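Local coordinates for carbohydrate kinase, FGGY (Novosphingobium aromaticivorans, PDB 3H6E), which probably phosphorylates a carbohydrate substrate as a kinase of the FGGY family, at residues A[251-256]-A[385-390]; A[389-394]-A[412-417]; A[265-270]-A[292-297]; A[244-249]-A[441-446]; A[237-242]-A[430-435]. One frame throughout, in Å; residues are numbered along the deposited sequence.

Contact 1 (A[251-256]-A[385-390]); sequences EATVLS and IGSTGR
Thr253 and Ser387 both hold their hydroxyls beside the backbone N and anti to the carbonyl carbon (chi1 -69° and -77°), and these two torsions bring the oxygens together. Thr253 OG1 and Ser387 OG lie 2.7 Å apart in a hydrogen bond that either could donate. Thr388 turns the other way, with OG1 in the crowded position between its N and carbonyl carbon, and there it faces the carboxylate of Glu251, whose chain is bent at chi2. Thr388 OG1 is 2.9 Å from Glu251 OE1, although its proton has another acceptor within reach. A water ties the two sites together, lying 2.8 Å from Thr253 OG1, accepting from Thr388 N and donating weakly to Glu251 OE1. On the backbone, Thr253 N donates a hydrogen bond to Arg390 O at 2.8 Å, nearly along the C=O axis. Arg390 CD passes 3.7 Å from Glu251 O. The other carboxylate oxygen of Glu251, OE2, forms a salt bridge with Arg265, so an alanine at Glu251 would probably loosen both Arg265 and the loop at Thr388. Gly386, in a Schellman motif with positive phi, ends helix 363-384 and turns the chain into this loop. Beyond it the chain enters strand 390-394, which runs parallel to strand 252-256, the helix-to-strand connection of an alpha/beta domain in the actin-like ATPase clan.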
# COMPACT_ATOMS: atom_id res chain seq x y z
N GLU A 251 10.54 16.25 3.66
CA GLU A 251 10.19 15.83 2.32
C GLU A 251 10.83 14.48 2.09
O GLU A 251 12.06 14.36 2.13
CB GLU A 251 10.68 16.85 1.30
CG GLU A 251 9.72 17.07 0.14
CD GLU A 251 9.85 16.01 -0.90
OE1 GLU A 251 11.00 15.73 -1.29
OE2 GLU A 251 8.82 15.46 -1.33
N ALA A 252 10.01 13.46 1.88
CA ALA A 252 10.53 12.10 1.76
C ALA A 252 9.62 11.23 0.92
O ALA A 252 8.43 11.52 0.78
CB ALA A 252 10.71 11.48 3.13
N THR A 253 10.18 10.16 0.37
CA THR A 253 9.42 9.21 -0.42
C THR A 253 9.74 7.79 0.05
O THR A 253 10.90 7.42 0.19
CB THR A 253 9.78 9.31 -1.92
OG1 THR A 253 9.29 10.55 -2.44
CG2 THR A 253 9.17 8.15 -2.69
N VAL A 254 8.70 7.00 0.30
CA VAL A 254 8.89 5.59 0.60
C VAL A 254 8.66 4.76 -0.66
O VAL A 254 7.62 4.87 -1.31
CB VAL A 254 7.97 5.10 1.73
CG1 VAL A 254 8.17 3.60 1.95
CG2 VAL A 254 8.23 5.88 3.01
N LEU A 255 9.64 3.94 -1.01
CA LEU A 255 9.53 3.09 -2.18
C LEU A 255 9.42 1.64 -1.75
O LEU A 255 10.42 1.03 -1.35
CB LEU A 255 10.75 3.26 -3.09
CG LEU A 255 10.73 2.35 -4.32
CD1 LEU A 255 9.85 2.94 -5.40
CD2 LEU A 255 12.14 2.12 -4.85
N SER A 256 8.22 1.10 -1.81
CA SER A 256 8.02 -0.30 -1.45
C SER A 256 8.25 -1.20 -2.67
O SER A 256 7.95 -0.83 -3.80
CB SER A 256 6.63 -0.53 -0.85
OG SER A 256 5.61 -0.26 -1.78
N ILE A 385 6.69 11.94 -10.07
CA ILE A 385 5.95 12.49 -8.93
C ILE A 385 6.75 13.52 -8.14
O ILE A 385 6.28 14.02 -7.12
CB ILE A 385 5.46 11.37 -7.97
CG1 ILE A 385 6.65 10.52 -7.49
CG2 ILE A 385 4.43 10.49 -8.65
CD1 ILE A 385 6.27 9.44 -6.50
N GLY A 386 7.95 13.83 -8.62
CA GLY A 386 8.77 14.85 -7.99
C GLY A 386 9.46 14.42 -6.71
O GLY A 386 9.76 15.25 -5.85
N SER A 387 9.71 13.12 -6.58
CA SER A 387 10.42 12.58 -5.41
C SER A 387 11.84 13.14 -5.33
O SER A 387 12.59 13.09 -6.30
CB SER A 387 10.49 11.05 -5.46
OG SER A 387 9.25 10.46 -5.10
N THR A 388 12.19 13.67 -4.16
CA THR A 388 13.52 14.20 -3.92
C THR A 388 13.91 14.06 -2.46
O THR A 388 13.08 13.72 -1.61
CB THR A 388 13.63 15.69 -4.29
OG1 THR A 388 12.63 16.42 -3.58
CG2 THR A 388 13.44 15.89 -5.79
N GLY A 389 15.18 14.33 -2.16
CA GLY A 389 15.64 14.47 -0.80
C GLY A 389 15.93 13.18 -0.06
O GLY A 389 17.09 12.86 0.21
N ARG A 390 14.88 12.45 0.29
CA ARG A 390 15.03 11.23 1.06
C ARG A 390 14.17 10.12 0.48
O ARG A 390 12.97 10.30 0.28
CB ARG A 390 14.63 11.48 2.52
CG ARG A 390 15.33 12.67 3.14
CD ARG A 390 14.65 13.12 4.41
NE ARG A 390 14.80 14.56 4.60
CZ ARG A 390 15.69 15.12 5.40
NH1 ARG A 390 16.53 14.36 6.10
NH2 ARG A 390 15.75 16.45 5.50
O HOH W 1 10.33 13.10 -1.79

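Contact 2 (A[389-394]-A[412-417]); sequences GRILVE and PDCAVY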
# COMPACT_ATOMS: atom_id res chain seq x y z
N GLY A 389 15.18 14.33 -2.16
CA GLY A 389 15.64 14.47 -0.80
C GLY A 389 15.93 13.18 -0.06
O GLY A 389 17.09 12.86 0.21
N ARG A 390 14.88 12.45 0.29
CA ARG A 390 15.03 11.23 1.06
C ARG A 390 14.17 10.12 0.48
O ARG A 390 12.97 10.30 0.28
CB ARG A 390 14.63 11.48 2.52
CG ARG A 390 15.33 12.67 3.14
CD ARG A 390 14.65 13.12 4.41
NE ARG A 390 14.80 14.56 4.60
CZ ARG A 390 15.69 15.12 5.40
NH1 ARG A 390 16.53 14.36 6.10
NH2 ARG A 390 15.75 16.45 5.50
N ILE A 391 14.79 8.98 0.20
CA ILE A 391 14.06 7.82 -0.28
C ILE A 391 14.33 6.61 0.61
O ILE A 391 15.48 6.24 0.82
CB ILE A 391 14.41 7.48 -1.73
CG1 ILE A 391 14.15 8.68 -2.63
CG2 ILE A 391 13.61 6.28 -2.20
CD1 ILE A 391 14.22 8.37 -4.11
N LEU A 392 13.27 6.02 1.13
CA LEU A 392 13.38 4.82 1.95
C LEU A 392 12.90 3.61 1.17
O LEU A 392 11.72 3.52 0.83
CB LEU A 392 12.58 4.99 3.23
CG LEU A 392 12.33 3.74 4.08
CD1 LEU A 392 13.64 3.01 4.38
CD2 LEU A 392 11.60 4.12 5.36
N VAL A 393 13.81 2.69 0.87
CA VAL A 393 13.46 1.45 0.19
C VAL A 393 13.02 0.41 1.22
O VAL A 393 13.69 0.21 2.24
CB VAL A 393 14.63 0.90 -0.64
CG1 VAL A 393 14.19 -0.29 -1.46
CG2 VAL A 393 15.20 1.98 -1.54
N GLU A 394 11.90 -0.26 0.94
CA GLU A 394 11.41 -1.33 1.80
C GLU A 394 11.02 -2.52 0.93
O GLU A 394 11.14 -2.47 -0.30
CB GLU A 394 10.23 -0.87 2.63
CG GLU A 394 10.51 0.37 3.46
CD GLU A 394 9.41 0.67 4.45
OE1 GLU A 394 8.28 0.16 4.26
OE2 GLU A 394 9.67 1.41 5.42
N PRO A 412 22.48 11.10 -6.72
CA PRO A 412 23.75 11.32 -6.00
C PRO A 412 23.63 12.21 -4.76
O PRO A 412 24.24 11.90 -3.73
CB PRO A 412 24.62 12.01 -7.06
CG PRO A 412 23.60 12.66 -7.98
CD PRO A 412 22.54 11.63 -8.09
N ASP A 413 22.87 13.30 -4.85
CA ASP A 413 22.71 14.22 -3.73
C ASP A 413 21.52 13.82 -2.88
O ASP A 413 21.29 14.37 -1.80
CB ASP A 413 22.51 15.65 -4.24
CG ASP A 413 23.60 16.09 -5.18
OD1 ASP A 413 24.78 15.84 -4.89
OD2 ASP A 413 23.27 16.70 -6.22
N CYS A 414 20.74 12.86 -3.38
CA CYS A 414 19.62 12.33 -2.62
C CYS A 414 20.13 11.31 -1.62
O CYS A 414 21.15 10.65 -1.85
CB CYS A 414 18.61 11.69 -3.57
SG CYS A 414 17.19 10.92 -2.78
N ALA A 415 19.44 11.18 -0.49
CA ALA A 415 19.81 10.21 0.52
C ALA A 415 18.90 8.98 0.46
O ALA A 415 17.79 8.99 0.99
CB ALA A 415 19.76 10.83 1.91
N VAL A 416 19.37 7.93 -0.21
CA VAL A 416 18.64 6.66 -0.27
C VAL A 416 18.89 5.85 1.00
O VAL A 416 20.03 5.73 1.46
CB VAL A 416 19.06 5.84 -1.50
CG1 VAL A 416 18.35 4.50 -1.52
CG2 VAL A 416 18.79 6.63 -2.78
N TYR A 417 17.83 5.29 1.56
CA TYR A 417 17.95 4.56 2.83
C TYR A 417 17.44 3.12 2.75
O TYR A 417 16.67 2.76 1.86
CB TYR A 417 17.17 5.29 3.93
CG TYR A 417 17.76 6.62 4.34
CD1 TYR A 417 18.97 6.68 5.04
CD2 TYR A 417 17.11 7.82 4.06
CE1 TYR A 417 19.52 7.88 5.43
CE2 TYR A 417 17.65 9.03 4.45
CZ TYR A 417 18.85 9.06 5.13
OH TYR A 417 19.40 10.26 5.53
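Strands 390-394 and 415-417 run parallel with their axes 19° apart. Four backbone bonds alternate between them: Ala415 N to Gly389 O, Ile391 N to Ala415 O, Tyr417 N to Ile391 O, the shortest at 2.6 Å, and Val393 N to Tyr417 O. In the bond from Tyr417 N to Ile391 O the donor approaches nearly along the C=O axis, whereas in the other three it stands above the carbonyl plane. Side chains alternate between the two faces of the sheet. Arg390, Ala415, Leu392 and Tyr417 share one face, where the Tyr417 ring swings back along the strand and presents its edge to Arg390, Tyr417 CE2 lying 4.3 Å from Arg390 CB. Leu392 CD1 meets the foot of the same tyrosine, 4.2 Å from Tyr417 CB. Ile391 and Val416 occupy the opposite face. Just before strand 415-417, Cys414, with SG anti to the backbone N (chi1 178°), packs its sulfur 3.8 Å from Ile391 CG1. Farther along, Val393 CG2 and Val416 CG1 cross obliquely at 4.0 Å. The pair forms the two strands of a beta-alpha-beta unit whose helix, 401-410, covers the valines through Phe403 and Val404. Strand 390-394 is flanked on its other edge by strand 252-256, and strand 415-419 by the antiparallel strand 443-445, whose Leu443 and Arg445 lie against Tyr417.

Contact 3 (A[265-270]-A[292-297]); sequences RLPATP and PVPSAR
Pro294 O is the best-held polar atom here, gripped across the contact by a single donor, Arg265 N, at 2.9 Å. The bond is almost perfectly straight, 176° at the hydrogen, and the N-H points nearly along the C=O axis. Arg265 and Pro294 face each other on antiparallel strands, but the proline has no N-H with which to return a second bond. Pro294 CD takes that place instead, 3.6 Å from Arg265 O. Val293 CG1, the methyl that lies anti to the valine's backbone N, is 3.4 Å from Arg265 O. Beyond it the two proline rings reach toward each other tip to tip, Pro267 CG against Pro294 CD at 3.5 Å, and Pro267 CD also comes to 3.7 Å from Pro292 O. Leu266 touches only lightly, Leu266 CD2 standing 4.4 Å from Val293 CG2. Within strand 292-298, Ser295 OG donates to Val293 O at 2.8 Å, which occupies a buried hydroxyl. Arg265 extends its side chain away from this strand, to a salt bridge with Glu251 and a hydrogen bond to Ile385 O. Strand 261-266 thus lies between strand 252-256, to which Leu266 is bonded through Ala252, and strand 292-298, whose far edge is paired with the outermost strand 282-286. Arg242, at the C-terminal end of helix 233-241, packs on Leu266.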
# COMPACT_ATOMS: atom_id res chain seq x y z
N ARG A 265 5.17 9.33 -2.25
CA ARG A 265 5.87 10.53 -1.80
C ARG A 265 5.09 11.29 -0.73
O ARG A 265 3.87 11.42 -0.80
CB ARG A 265 6.17 11.45 -2.98
CG ARG A 265 6.63 12.84 -2.56
CD ARG A 265 6.81 13.75 -3.76
NE ARG A 265 7.15 15.10 -3.33
CZ ARG A 265 7.18 16.16 -4.13
NH1 ARG A 265 6.89 16.04 -5.42
NH2 ARG A 265 7.51 17.34 -3.64
N LEU A 266 5.81 11.80 0.26
CA LEU A 266 5.23 12.65 1.29
C LEU A 266 5.74 14.07 1.09
O LEU A 266 6.74 14.47 1.69
CB LEU A 266 5.63 12.14 2.68
CG LEU A 266 5.39 10.65 2.92
CD1 LEU A 266 6.14 10.14 4.14
CD2 LEU A 266 3.90 10.37 3.03
N PRO A 267 5.05 14.84 0.24
CA PRO A 267 5.52 16.17 -0.14
C PRO A 267 5.60 17.13 1.05
O PRO A 267 4.75 17.09 1.94
CB PRO A 267 4.47 16.65 -1.14
CG PRO A 267 3.75 15.41 -1.59
CD PRO A 267 3.77 14.51 -0.40
N ALA A 268 6.63 17.97 1.07
CA ALA A 268 6.77 18.99 2.09
C ALA A 268 6.16 20.29 1.58
O ALA A 268 5.91 21.23 2.34
CB ALA A 268 8.23 19.20 2.45
N THR A 269 5.93 20.33 0.27
CA THR A 269 5.26 21.45 -0.37
C THR A 269 3.98 20.98 -1.05
O THR A 269 3.79 19.79 -1.28
CB THR A 269 6.17 22.11 -1.43
OG1 THR A 269 6.58 21.13 -2.39
CG2 THR A 269 7.40 22.72 -0.77
N PRO A 270 3.07 21.92 -1.34
CA PRO A 270 1.87 21.56 -2.11
C PRO A 270 2.26 21.16 -3.52
O PRO A 270 3.07 21.84 -4.14
CB PRO A 270 1.06 22.86 -2.14
CG PRO A 270 1.61 23.69 -1.01
CD PRO A 270 3.06 23.33 -0.92
N PRO A 292 -2.50 14.97 0.08
CA PRO A 292 -2.23 14.11 -1.08
C PRO A 292 -0.88 13.40 -1.02
O PRO A 292 0.14 13.99 -0.64
CB PRO A 292 -2.29 15.09 -2.26
CG PRO A 292 -3.19 16.18 -1.79
CD PRO A 292 -2.92 16.32 -0.32
N VAL A 293 -0.88 12.13 -1.40
CA VAL A 293 0.32 11.31 -1.44
C VAL A 293 0.56 10.86 -2.87
O VAL A 293 0.09 9.80 -3.28
CB VAL A 293 0.16 10.07 -0.55
CG1 VAL A 293 1.34 9.12 -0.72
CG2 VAL A 293 -0.01 10.49 0.91
N PRO A 294 1.30 11.67 -3.64
CA PRO A 294 1.59 11.34 -5.04
C PRO A 294 2.27 9.98 -5.15
O PRO A 294 3.20 9.70 -4.39
CB PRO A 294 2.54 12.46 -5.47
CG PRO A 294 2.20 13.60 -4.58
CD PRO A 294 1.83 12.99 -3.26
N SER A 295 1.80 9.16 -6.08
CA SER A 295 2.29 7.79 -6.20
C SER A 295 2.57 7.39 -7.64
O SER A 295 1.90 7.85 -8.56
CB SER A 295 1.28 6.82 -5.59
OG SER A 295 0.83 7.30 -4.33
N ALA A 296 3.55 6.52 -7.83
CA ALA A 296 3.85 5.95 -9.13
C ALA A 296 4.32 4.52 -8.94
O ALA A 296 5.20 4.26 -8.12
CB ALA A 296 4.91 6.76 -9.84
N ARG A 297 3.73 3.59 -9.68
CA ARG A 297 4.16 2.20 -9.60
C ARG A 297 4.56 1.58 -10.94
O ARG A 297 4.33 2.14 -12.01
CB ARG A 297 3.13 1.30 -8.89
CG ARG A 297 1.75 1.90 -8.66
CD ARG A 297 0.96 2.08 -9.94
NE ARG A 297 0.29 0.86 -10.41
CZ ARG A 297 -0.85 0.39 -9.92
NH1 ARG A 297 -1.45 1.01 -8.91
NH2 ARG A 297 -1.40 -0.71 -10.43

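Contact 4 (A[244-249]-A[441-446]); sequences FAEIAD and GELVRI
The loop that carries the chain from helix 233-241 toward strand 252-256 folds here over the edge strand 443-445 of the seven-stranded sheet, and Leu443 is the residue it closes on. Leu443 CD2 sits squarely above the Phe244 ring, 3.6 Å from its centroid and only 3° off the ring normal, a CH-pi contact over the middle of the face. The leucine stem continues across the ring, with Leu443 CG 3.7 Å from Phe244 CG, and the two side chains cross at about a right angle. The other branch turns to Ile247, where Leu443 CD1 and Ile247 CD1 lie 3.7 Å apart. Glu246 slides past the leucine in the opposite direction; its chain, bent at chi2 (85°), lays Glu246 OE1 3.2 Å from Leu443 CB. Glu246 OE1 accepts a hydrogen bond from a water at 2.9 Å, and the same water accepts one from Leu443 N at 3.0 Å. Gly441 O approaches the edge of the phenyl ring, near its plane. Leu392 of the inner strand 390-394 touches both Phe244 and Leu443, so the cluster reaches down onto the sheet. Contact between the two segments is thus largely apolar and carries no direct hydrogen bond, the polar link being made by water. Its bond to OE1 would probably help to offset the cost of laying a carboxylate against aliphatic carbon.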
# COMPACT_ATOMS: atom_id res chain seq x y z
N PHE A 244 11.16 7.06 11.75
CA PHE A 244 12.61 7.22 11.62
C PHE A 244 12.99 8.69 11.73
O PHE A 244 12.28 9.56 11.24
CB PHE A 244 13.11 6.63 10.30
CG PHE A 244 12.97 5.14 10.21
CD1 PHE A 244 13.68 4.31 11.06
CD2 PHE A 244 12.14 4.57 9.25
CE1 PHE A 244 13.55 2.93 10.97
CE2 PHE A 244 12.01 3.19 9.15
CZ PHE A 244 12.72 2.37 10.02
N ALA A 245 14.12 8.96 12.38
CA ALA A 245 14.56 10.33 12.63
C ALA A 245 14.85 11.11 11.35
O ALA A 245 14.70 12.33 11.33
CB ALA A 245 15.77 10.34 13.55
N GLU A 246 15.25 10.40 10.30
CA GLU A 246 15.58 11.05 9.02
C GLU A 246 14.34 11.36 8.19
O GLU A 246 14.37 12.24 7.33
CB GLU A 246 16.54 10.20 8.19
CG GLU A 246 17.94 10.06 8.77
CD GLU A 246 18.04 8.94 9.77
OE1 GLU A 246 17.23 8.00 9.69
OE2 GLU A 246 18.93 9.00 10.65
N ILE A 247 13.26 10.64 8.44
CA ILE A 247 12.04 10.81 7.67
C ILE A 247 11.13 11.81 8.35
O ILE A 247 11.00 12.95 7.92
CB ILE A 247 11.31 9.47 7.48
CG1 ILE A 247 12.30 8.39 7.05
CG2 ILE A 247 10.19 9.62 6.47
CD1 ILE A 247 13.08 8.73 5.81
N ALA A 248 10.50 11.36 9.43
CA ALA A 248 9.67 12.22 10.26
C ALA A 248 8.76 13.11 9.42
O ALA A 248 7.83 12.64 8.76
CB ALA A 248 10.54 13.07 11.18
N ASP A 249 9.04 14.41 9.45
CA ASP A 249 8.17 15.39 8.82
C ASP A 249 8.78 15.95 7.54
O ASP A 249 8.16 16.77 6.86
CB ASP A 249 7.92 16.53 9.80
CG ASP A 249 6.47 16.89 9.91
OD1 ASP A 249 5.64 16.16 9.31
OD2 ASP A 249 6.15 17.89 10.59
N GLY A 441 15.66 -0.57 14.81
CA GLY A 441 16.83 -0.26 14.02
C GLY A 441 16.92 1.22 13.67
O GLY A 441 16.22 2.06 14.24
N GLU A 442 17.80 1.53 12.73
CA GLU A 442 17.97 2.89 12.25
C GLU A 442 18.11 2.84 10.74
O GLU A 442 18.27 1.77 10.16
CB GLU A 442 19.22 3.52 12.86
CG GLU A 442 19.15 3.73 14.36
CD GLU A 442 20.48 4.17 14.95
OE1 GLU A 442 21.53 3.87 14.34
OE2 GLU A 442 20.47 4.81 16.02
N LEU A 443 18.04 4.00 10.10
CA LEU A 443 18.27 4.06 8.66
C LEU A 443 19.77 4.17 8.38
O LEU A 443 20.47 4.96 9.01
CB LEU A 443 17.52 5.23 8.04
CG LEU A 443 16.00 5.16 8.14
CD1 LEU A 443 15.35 6.31 7.38
CD2 LEU A 443 15.49 3.81 7.64
N VAL A 444 20.24 3.36 7.44
CA VAL A 444 21.61 3.41 6.99
C VAL A 444 21.60 3.96 5.57
O VAL A 444 20.89 3.44 4.72
CB VAL A 444 22.25 2.01 6.96
CG1 VAL A 444 23.74 2.10 6.66
CG2 VAL A 444 22.01 1.27 8.28
N ARG A 445 22.38 5.01 5.31
CA ARG A 445 22.42 5.54 3.96
C ARG A 445 23.15 4.60 3.02
O ARG A 445 24.10 3.93 3.41
CB ARG A 445 23.04 6.94 3.91
CG ARG A 445 22.87 7.59 2.55
CD ARG A 445 23.42 8.99 2.50
NE ARG A 445 23.26 9.58 1.18
CZ ARG A 445 23.74 10.77 0.82
NH1 ARG A 445 24.42 11.50 1.70
NH2 ARG A 445 23.55 11.22 -0.41
N ILE A 446 22.68 4.55 1.78
CA ILE A 446 23.26 3.66 0.78
C ILE A 446 24.34 4.37 -0.02
O ILE A 446 24.14 5.48 -0.51
CB ILE A 446 22.18 3.12 -0.17
CG1 ILE A 446 21.12 2.35 0.61
CG2 ILE A 446 22.81 2.23 -1.23
CD1 ILE A 446 21.69 1.26 1.49
O HOH W 2 16.87 6.11 11.88

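Contact 5 (A[237-242]-A[430-435]); sequences ALLAAR and LRLIDP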
# COMPACT_ATOMS: atom_id res chain seq x y z
N ALA A 237 2.59 1.55 6.98
CA ALA A 237 4.02 1.59 6.69
C ALA A 237 4.55 3.02 6.60
O ALA A 237 5.71 3.28 6.90
CB ALA A 237 4.31 0.83 5.41
N LEU A 238 3.69 3.94 6.18
CA LEU A 238 4.09 5.34 6.06
C LEU A 238 4.28 5.95 7.44
O LEU A 238 5.29 6.62 7.70
CB LEU A 238 3.07 6.13 5.25
CG LEU A 238 3.04 5.79 3.76
CD1 LEU A 238 2.11 6.74 3.01
CD2 LEU A 238 4.44 5.82 3.17
N LEU A 239 3.31 5.73 8.32
CA LEU A 239 3.45 6.09 9.73
C LEU A 239 4.77 5.59 10.27
O LEU A 239 5.54 6.35 10.85
CB LEU A 239 2.31 5.49 10.56
CG LEU A 239 1.07 6.35 10.73
CD1 LEU A 239 0.06 5.63 11.62
CD2 LEU A 239 1.44 7.70 11.30
N ALA A 240 5.02 4.30 10.08
CA ALA A 240 6.27 3.69 10.52
C ALA A 240 7.48 4.46 9.99
O ALA A 240 8.30 4.96 10.75
CB ALA A 240 6.33 2.24 10.09
N ALA A 241 7.58 4.54 8.66
CA ALA A 241 8.68 5.24 8.02
C ALA A 241 8.89 6.64 8.62
O ALA A 241 10.03 7.07 8.82
CB ALA A 241 8.44 5.34 6.52
N ARG A 242 7.80 7.33 8.91
CA ARG A 242 7.88 8.67 9.47
C ARG A 242 8.36 8.65 10.92
O ARG A 242 8.62 9.70 11.51
CB ARG A 242 6.53 9.39 9.36
CG ARG A 242 6.10 9.67 7.92
CD ARG A 242 5.09 10.79 7.84
NE ARG A 242 3.81 10.43 8.43
CZ ARG A 242 2.77 9.95 7.75
NH1 ARG A 242 2.86 9.77 6.44
NH2 ARG A 242 1.64 9.66 8.38
N LEU A 430 0.99 2.10 16.09
CA LEU A 430 1.40 2.59 17.40
C LEU A 430 1.66 4.09 17.39
O LEU A 430 1.32 4.79 18.34
CB LEU A 430 2.66 1.86 17.87
CG LEU A 430 2.48 0.57 18.68
CD1 LEU A 430 1.53 -0.40 17.99
CD2 LEU A 430 3.82 -0.08 18.94
N ARG A 431 2.24 4.57 16.30
CA ARG A 431 2.59 5.98 16.17
C ARG A 431 1.34 6.87 16.11
O ARG A 431 1.44 8.10 16.12
CB ARG A 431 3.47 6.21 14.95
CG ARG A 431 4.78 5.42 14.99
CD ARG A 431 5.90 6.19 14.32
NE ARG A 431 5.89 7.59 14.72
CZ ARG A 431 5.40 8.58 13.98
NH1 ARG A 431 4.87 8.31 12.79
NH2 ARG A 431 5.43 9.83 14.43
N LEU A 432 0.18 6.24 16.05
CA LEU A 432 -1.08 6.95 16.06
C LEU A 432 -1.43 7.33 17.50
O LEU A 432 -2.12 8.32 17.76
CB LEU A 432 -2.17 6.06 15.46
CG LEU A 432 -3.08 6.64 14.38
CD1 LEU A 432 -2.36 7.71 13.57
CD2 LEU A 432 -3.59 5.52 13.48
N ILE A 433 -0.93 6.52 18.44
CA ILE A 433 -1.09 6.79 19.86
C ILE A 433 0.06 7.65 20.37
O ILE A 433 -0.14 8.76 20.85
CB ILE A 433 -1.09 5.49 20.68
CG1 ILE A 433 -2.08 4.48 20.09
CG2 ILE A 433 -1.39 5.78 22.14
CD1 ILE A 433 -1.99 3.10 20.71
N ASP A 434 1.27 7.10 20.25
CA ASP A 434 2.48 7.81 20.66
C ASP A 434 3.37 8.12 19.46
O ASP A 434 4.20 7.30 19.06
CB ASP A 434 3.25 6.97 21.70
CG ASP A 434 4.54 7.64 22.14
OD1 ASP A 434 4.82 8.78 21.71
OD2 ASP A 434 5.29 7.01 22.93
N PRO A 435 3.19 9.31 18.87
CA PRO A 435 4.01 9.76 17.73
C PRO A 435 5.51 9.77 18.03
O PRO A 435 6.31 9.61 17.11
CB PRO A 435 3.50 11.18 17.48
CG PRO A 435 2.10 11.18 18.00
CD PRO A 435 2.13 10.27 19.20
O HOH W 3 4.04 11.43 11.65
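Arg431 and Leu239 cross obliquely where the short, weakly bonded helix 430-433 meets the last turn of helix 233-241. Two bends in the Arg431 chain, at chi2 and chi3, aim its nitrogens at backbone carbonyls. One edge grips Pro435 O side-on, with Arg431 NE at 3.2 Å and NH2 at 2.8 Å; Pro435 O lies close to the guanidinium plane, and NH2 sits on a lone pair of it. The remaining nitrogen, Arg431 NH1, crosses to Leu239 O at 2.8 Å; this bond is bent, 137° at the hydrogen, and the oxygen is tilted 24° out of the guanidinium plane. Over one face of the group stands Arg242 O, offset toward the rim. Leu239 CD2 lies against Arg431 NH1, while Leu239 CD1 meets Leu432 CD1 at 3.7 Å with the two leucines at about a right angle; both leucines also pack on Leu231 of strand 226-232. An alanine at Arg431 would remove the bonds to Leu239 O and Pro435 O, and would probably loosen the turn at Pro435 and its hold on helix 233-241. One cation thus serves at least two backbone oxygens, and the C-terminal end of a helix would be expected to attract it. The Arg242 guanidinium stands nearby, Arg242 NE 5.0 Å from Arg431 NH1, and a water weakly bonded to both would probably soften the repulsion between these like charges.

Contacts 1 to 4 all reach the same seven-stranded sheet, whereas contact 5 sets helix against helix. Contact 3 is the buried one; contacts 1, 2 and 4 are partly buried, and contact 5 lies at the surface. Chemistry follows place in the fold. Regular backbone pairing dominates contact 2, prolines thin it in contact 3, and contact 1, at a loop, adds hydroxyls, a carboxylate and water to a single backbone bond. The salt bridge of Glu251 with Arg265 joins contacts 1 and 3. Contact 4 covers the sheet's face at its edge strand by apolar packing. In contact 5 an arginine bonds backbone carbonyls at a helix end, and Ala241 touches Val254, Leu392 and Ile247 of contacts 1, 2 and 4.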